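Glucuronoarabinoxylan endo-1,4-beta-xylanase (Clostridium papyrosolvens, PDB 4FMV) acts as a glycoside hydrolase family 30 endoxylanase that cleaves internal beta-1,4 linkages of xylan, this chain holding the barrel and its attached beta domain, and may also hydrolyse cellulose. Local coordinates at residues Ala123-Met128 with Tyr136-Gln141; Met174-Phe179 with Asp187-Asp192. All coordinates share one frame; numbering follows the deposited sequence.

Contact 1. Residues Ala123-Met128 with Tyr136-Gln141; sequences AYVKYM and YAISVQ
The phenol ring of Tyr124 meets Ile138 obliquely, the CD1 methyl of Ile138 lying 4.2 Å from Tyr124 CB and as close to ring atom CD2. The ring meets the indole of Trp66 edge-to-face, and the Tyr124 side chain also touches Glu69 of helix 67-78 and Ala85 of strand 82-86. This is the helix-on-strand packing of a (beta/alpha)8 barrel. After the excursion through strands 95-100 and 103-109, helix 114-130 returns the chain to strand 137-139, which lies beside strand 82-86 and parallel to it; in the barrel this makes a beta-alpha-beta crossover. The evidence for layered packing is in the spacing: Val125 and Ile138 are the nearest residues across the contact, 7.7 Å between their CA atoms, and no hydrogen bond bridges that gap. Ile138 fills it from the strand. Its CB points toward the helix, and with CG1 anti to the backbone N (chi1 -166°) and chi2 at 161° the chain is extended, carrying CD1 forward as the one atom that reaches both helix residues. Ala137, one position before, points its CB away from the helix, and Ser139 OG bonds to Glu177 OE2, as expected for alternation between the helix layer and the barrel interior. Peptide hydrogen bonds of Ile138 to Arg172 and Met174, and of Ala137 and Ser139 to Ala85, fix the strand between its two neighbours. On Val125, CG1 stands anti to the backbone N, while CG2, beside that N, meets Ile138 CD1 at 3.8 Å.

Contact 2. Residues Met174-Phe179 with Asp187-Asp192; sequences MAPESF and DPILND
Ala175 and Ile189 face each other with their CA atoms 8.8 Å apart, across a strand that bends at the cis peptide between Ala175 and Pro176 and a helix kinked at Pro188, whose N has no hydrogen to donate, with Ile189 N also lacking a bond to the preceding turn. All three touching side chains are apolar and buried, and no hydrogen bond crosses between the segments. Within 187-192, Ile189 alone makes the contact, through its terminal methyl. With CG1 anti to the carbonyl carbon (chi1 -64°) and chi2 at 163°, CD1 is held out toward the strand, whereas CG2 branches off the other way, anti to the backbone N. CD1 reaches Ala175 CB at 4.2 Å and Pro176 CD at 4.3 Å; since those two strand atoms are themselves about 4.1 Å apart, the methyl sits over the junction of the two residues. The distances describe loose van der Waals packing. Met158 and Met162 of helix 155-164 pack on Ala175, Met158 also on Ile189, while Met185 and Ser186, about one turn earlier in helix 183-190, touch Pro176. Glu177 follows the cis-proline, its carboxylate turned to polar groups: OE1 takes a salt bridge from Arg47 and bonds to Thr231 and His205, and OE2 bonds to Ser86. At the far end of the second segment, Asp192 is the N-cap of helix 193-198, its OD2 accepting from Ala195 N, while OD1 forms a salt bridge with Lys163. A parallel strand packed beneath the helix that follows it, with helix 155-164 against the same apolar layer, is the repeating beta-alpha architecture of the (beta/alpha)8 barrel.

Contacts 1 and 2 are both buried, apolar and without hydrogen bonds across their segments; each seats a helix on one of two adjacent parallel strands, 137-139 and 172-178. Their order differs: in contact 1 the helix precedes its strand, in contact 2 it follows. Isoleucine is the bridging residue each time, but it comes from the strand in contact 1 and from the helix in contact 2. Their centres lie about 18 Å apart, yet the strands touch directly. Polar chemistry appears there: backbone hydrogen bonds join the two strands edge to edge, and a side-chain hydrogen bond links them on the barrel-interior side, in contrast to the apolar helix side.

Contact 1. Residues Ala123-Met128 with Tyr136-Gln141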
loop_
_atom_site.group_PDB
_atom_site.type_symbol
_atom_site.label_atom_id
_atom_site.label_comp_id
_atom_site.label_asym_id
_atom_site.label_seq_id
_atom_site.Cartn_x
_atom_site.Cartn_y
_atom_site.Cartn_z
ATOM N N ALA A 123 -2.521 23.357 1.513
ATOM C CA ALA A 123 -2.832 23.936 0.210
ATOM C C ALA A 123 -2.970 22.845 -0.863
ATOM O O ALA A 123 -3.754 22.977 -1.812
ATOM C CB ALA A 123 -1.777 25.001 -0.187
ATOM N N TYR A 124 -2.201 21.773 -0.708
ATOM C CA TYR A 124 -2.309 20.613 -1.593
ATOM C C TYR A 124 -3.653 19.930 -1.411
ATOM O O TYR A 124 -4.352 19.640 -2.377
ATOM C CB TYR A 124 -1.181 19.620 -1.326
ATOM C CG TYR A 124 -0.943 18.658 -2.474
ATOM C CD1 TYR A 124 -0.198 19.048 -3.582
ATOM C CD2 TYR A 124 -1.462 17.372 -2.459
ATOM C CE1 TYR A 124 0.040 18.176 -4.642
ATOM C CE2 TYR A 124 -1.247 16.491 -3.527
ATOM C CZ TYR A 124 -0.482 16.898 -4.612
ATOM O OH TYR A 124 -0.248 16.043 -5.687
ATOM N N VAL A 125 -4.019 19.673 -0.168
ATOM C CA VAL A 125 -5.347 19.154 0.125
ATOM C C VAL A 125 -6.462 20.025 -0.481
ATOM O O VAL A 125 -7.407 19.508 -1.061
ATOM C CB VAL A 125 -5.537 19.048 1.639
ATOM C CG1 VAL A 125 -6.942 18.520 1.984
ATOM C CG2 VAL A 125 -4.433 18.163 2.236
ATOM N N LYS A 126 -6.360 21.346 -0.338
ATOM C CA LYS A 126 -7.435 22.218 -0.805
ATOM C C LYS A 126 -7.481 22.272 -2.334
ATOM O O LYS A 126 -8.558 22.237 -2.928
ATOM C CB LYS A 126 -7.348 23.618 -0.186
ATOM C CG LYS A 126 -8.447 24.589 -0.663
ATOM C CD LYS A 126 -8.185 25.993 -0.103
ATOM C CE LYS A 126 -9.338 26.987 -0.376
ATOM N NZ LYS A 126 -9.524 27.287 -1.817
ATOM N N TYR A 127 -6.323 22.337 -2.982
ATOM C CA TYR A 127 -6.286 22.261 -4.449
ATOM C C TYR A 127 -6.990 20.999 -4.955
ATOM O O TYR A 127 -7.800 21.040 -5.890
ATOM C CB TYR A 127 -4.833 22.260 -4.927
ATOM C CG TYR A 127 -4.658 21.961 -6.393
ATOM C CD1 TYR A 127 -5.176 22.819 -7.365
ATOM C CD2 TYR A 127 -3.960 20.829 -6.822
ATOM C CE1 TYR A 127 -5.007 22.565 -8.724
ATOM C CE2 TYR A 127 -3.788 20.567 -8.188
ATOM C CZ TYR A 127 -4.314 21.439 -9.127
ATOM O OH TYR A 127 -4.163 21.188 -10.477
ATOM N N MET A 128 -6.680 19.863 -4.340
ATOM C CA MET A 128 -7.361 18.634 -4.710
ATOM C C MET A 128 -8.876 18.737 -4.462
ATOM O O MET A 128 -9.702 18.366 -5.327
ATOM C CB MET A 128 -6.761 17.448 -3.957
ATOM C CG MET A 128 -5.350 17.126 -4.392
ATOM S SD MET A 128 -5.312 16.398 -6.035
ATOM C CE MET A 128 -3.602 16.686 -6.489
ATOM N N TYR A 136 -7.643 11.157 0.616
ATOM C CA TYR A 136 -7.886 10.287 1.765
ATOM C C TYR A 136 -6.958 10.633 2.925
ATOM O O TYR A 136 -7.382 10.671 4.071
ATOM C CB TYR A 136 -7.737 8.799 1.386
ATOM C CG TYR A 136 -8.259 7.869 2.456
ATOM C CD1 TYR A 136 -9.589 7.491 2.472
ATOM C CD2 TYR A 136 -7.429 7.410 3.475
ATOM C CE1 TYR A 136 -10.090 6.661 3.457
ATOM C CE2 TYR A 136 -7.919 6.585 4.466
ATOM C CZ TYR A 136 -9.245 6.213 4.445
ATOM O OH TYR A 136 -9.734 5.401 5.422
ATOM N N ALA A 137 -5.679 10.850 2.620
ATOM C CA ALA A 137 -4.683 11.169 3.637
ATOM C C ALA A 137 -3.504 11.890 2.993
ATOM O O ALA A 137 -3.298 11.803 1.776
ATOM C CB ALA A 137 -4.181 9.877 4.332
ATOM N N ILE A 138 -2.729 12.594 3.811
ATOM C CA ILE A 138 -1.525 13.248 3.342
ATOM C C ILE A 138 -0.385 12.971 4.325
ATOM O O ILE A 138 -0.607 12.991 5.537
ATOM C CB ILE A 138 -1.756 14.767 3.140
ATOM C CG1 ILE A 138 -0.598 15.385 2.330
ATOM C CG2 ILE A 138 -1.990 15.477 4.502
ATOM C CD1 ILE A 138 -0.964 16.754 1.694
ATOM N N SER A 139 0.806 12.686 3.785
ATOM C CA SER A 139 1.954 12.232 4.560
ATOM C C SER A 139 2.874 13.398 4.890
ATOM O O SER A 139 3.031 14.308 4.082
ATOM C CB SER A 139 2.718 11.130 3.796
ATOM O OG SER A 139 3.842 10.617 4.512
ATOM N N VAL A 140 3.458 13.373 6.089
ATOM C CA VAL A 140 4.378 14.417 6.528
ATOM C C VAL A 140 5.678 14.337 5.719
ATOM O O VAL A 140 6.188 15.349 5.245
ATOM C CB VAL A 140 4.696 14.311 8.059
ATOM C CG1 VAL A 140 5.736 15.367 8.499
ATOM C CG2 VAL A 140 3.413 14.418 8.890
ATOM N N GLN A 141 6.265 13.150 5.625
ATOM C CA GLN A 141 7.498 13.003 4.863
ATOM C C GLN A 141 7.680 11.581 4.317
ATOM O O GLN A 141 7.506 10.602 5.060
ATOM C CB GLN A 141 8.696 13.348 5.799
ATOM C CG GLN A 141 10.104 13.080 5.174
ATOM C CD GLN A 141 10.471 14.038 4.045
ATOM O OE1 GLN A 141 10.347 15.253 4.198
ATOM N NE2 GLN A 141 10.945 13.488 2.897
#

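Contact 2. Residues Met174-Phe179 with Asp187-Asp192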
loop_
_atom_site.group_PDB
_atom_site.type_symbol
_atom_site.label_atom_id
_atom_site.label_comp_id
_atom_site.label_asym_id
_atom_site.label_seq_id
_atom_site.Cartn_x
_atom_site.Cartn_y
_atom_site.Cartn_z
ATOM N N MET A 174 -0.777 10.954 7.551
ATOM C CA MET A 174 0.001 9.736 7.489
ATOM C C MET A 174 1.413 10.029 7.970
ATOM O O MET A 174 1.987 11.047 7.623
ATOM C CB MET A 174 0.061 9.233 6.042
ATOM C CG MET A 174 1.086 8.130 5.802
ATOM S SD MET A 174 1.089 7.573 4.056
ATOM C CE MET A 174 -0.484 6.705 3.948
ATOM N N ALA A 175 1.978 9.124 8.757
ATOM C CA ALA A 175 3.389 9.218 9.087
ATOM C C ALA A 175 3.890 7.878 9.591
ATOM O O ALA A 175 3.075 7.042 9.989
ATOM C CB ALA A 175 3.544 10.240 10.202
ATOM N N PRO A 176 5.206 7.758 9.798
ATOM C CA PRO A 176 6.417 8.413 9.262
ATOM C C PRO A 176 6.901 7.990 7.869
ATOM O O PRO A 176 7.830 8.621 7.389
ATOM C CB PRO A 176 7.460 8.168 10.361
ATOM C CG PRO A 176 7.109 6.838 10.856
ATOM C CD PRO A 176 5.580 6.769 10.830
ATOM N N GLU A 177 6.408 6.871 7.325
ATOM C CA GLU A 177 6.946 6.287 6.091
ATOM C C GLU A 177 8.454 6.012 6.160
ATOM O O GLU A 177 9.210 6.403 5.271
ATOM C CB GLU A 177 6.623 7.147 4.866
ATOM C CG GLU A 177 5.111 7.255 4.526
ATOM C CD GLU A 177 4.905 7.595 3.067
ATOM O OE1 GLU A 177 5.018 6.659 2.256
ATOM O OE2 GLU A 177 4.670 8.791 2.729
ATOM N N SER A 178 8.878 5.345 7.224
ATOM C CA SER A 178 10.256 4.884 7.341
ATOM C C SER A 178 10.589 3.939 6.193
ATOM O O SER A 178 9.754 3.117 5.790
ATOM C CB SER A 178 10.458 4.166 8.678
ATOM O OG SER A 178 11.693 3.482 8.676
ATOM N N PHE A 179 11.813 4.044 5.669
ATOM C CA PHE A 179 12.187 3.279 4.483
ATOM C C PHE A 179 12.114 1.776 4.714
ATOM O O PHE A 179 11.867 1.022 3.783
ATOM C CB PHE A 179 13.587 3.686 3.993
ATOM C CG PHE A 179 14.728 3.126 4.823
ATOM C CD1 PHE A 179 15.029 3.656 6.071
ATOM C CD2 PHE A 179 15.523 2.105 4.328
ATOM C CE1 PHE A 179 16.092 3.153 6.840
ATOM C CE2 PHE A 179 16.594 1.588 5.078
ATOM C CZ PHE A 179 16.882 2.120 6.342
ATOM N N ASP A 187 7.707 5.082 17.024
ATOM C CA ASP A 187 7.433 4.829 18.432
ATOM C C ASP A 187 7.091 6.130 19.152
ATOM O O ASP A 187 6.217 6.142 20.000
ATOM C CB ASP A 187 8.617 4.139 19.142
ATOM C CG ASP A 187 8.656 2.621 18.909
ATOM O OD1 ASP A 187 7.744 2.066 18.255
ATOM O OD2 ASP A 187 9.613 1.977 19.384
ATOM N N PRO A 188 7.804 7.228 18.843
ATOM C CA PRO A 188 7.471 8.412 19.647
ATOM C C PRO A 188 6.040 8.908 19.404
ATOM O O PRO A 188 5.401 9.418 20.330
ATOM C CB PRO A 188 8.513 9.445 19.191
ATOM C CG PRO A 188 9.705 8.611 18.824
ATOM C CD PRO A 188 9.090 7.383 18.138
ATOM N N ILE A 189 5.549 8.761 18.176
ATOM C CA ILE A 189 4.177 9.139 17.835
ATOM C C ILE A 189 3.191 8.280 18.630
ATOM O O ILE A 189 2.258 8.795 19.265
ATOM C CB ILE A 189 3.919 8.960 16.312
ATOM C CG1 ILE A 189 4.800 9.918 15.508
ATOM C CG2 ILE A 189 2.445 9.169 15.966
ATOM C CD1 ILE A 189 4.922 9.533 14.065
ATOM N N LEU A 190 3.397 6.964 18.604
ATOM C CA LEU A 190 2.476 6.052 19.286
ATOM C C LEU A 190 2.477 6.254 20.809
ATOM O O LEU A 190 1.441 6.072 21.459
ATOM C CB LEU A 190 2.782 4.585 18.913
ATOM C CG LEU A 190 2.739 4.299 17.403
ATOM C CD1 LEU A 190 3.092 2.836 17.080
ATOM C CD2 LEU A 190 1.367 4.652 16.852
ATOM N N ASN A 191 3.617 6.650 21.374
ATOM C CA ASN A 191 3.718 6.821 22.835
ATOM C C ASN A 191 3.305 8.202 23.324
ATOM O O ASN A 191 3.363 8.495 24.527
ATOM C CB ASN A 191 5.140 6.550 23.325
ATOM C CG ASN A 191 5.524 5.104 23.205
ATOM O OD1 ASN A 191 4.705 4.207 23.453
ATOM N ND2 ASN A 191 6.776 4.860 22.808
ATOM N N ASP A 192 2.930 9.074 22.397
ATOM C CA ASP A 192 2.492 10.395 22.806
ATOM C C ASP A 192 1.030 10.501 22.463
ATOM O O ASP A 192 0.644 10.296 21.312
ATOM C CB ASP A 192 3.292 11.499 22.111
ATOM C CG ASP A 192 2.871 12.899 22.563
ATOM O OD1 ASP A 192 3.423 13.392 23.560
ATOM O OD2 ASP A 192 1.981 13.506 21.926
#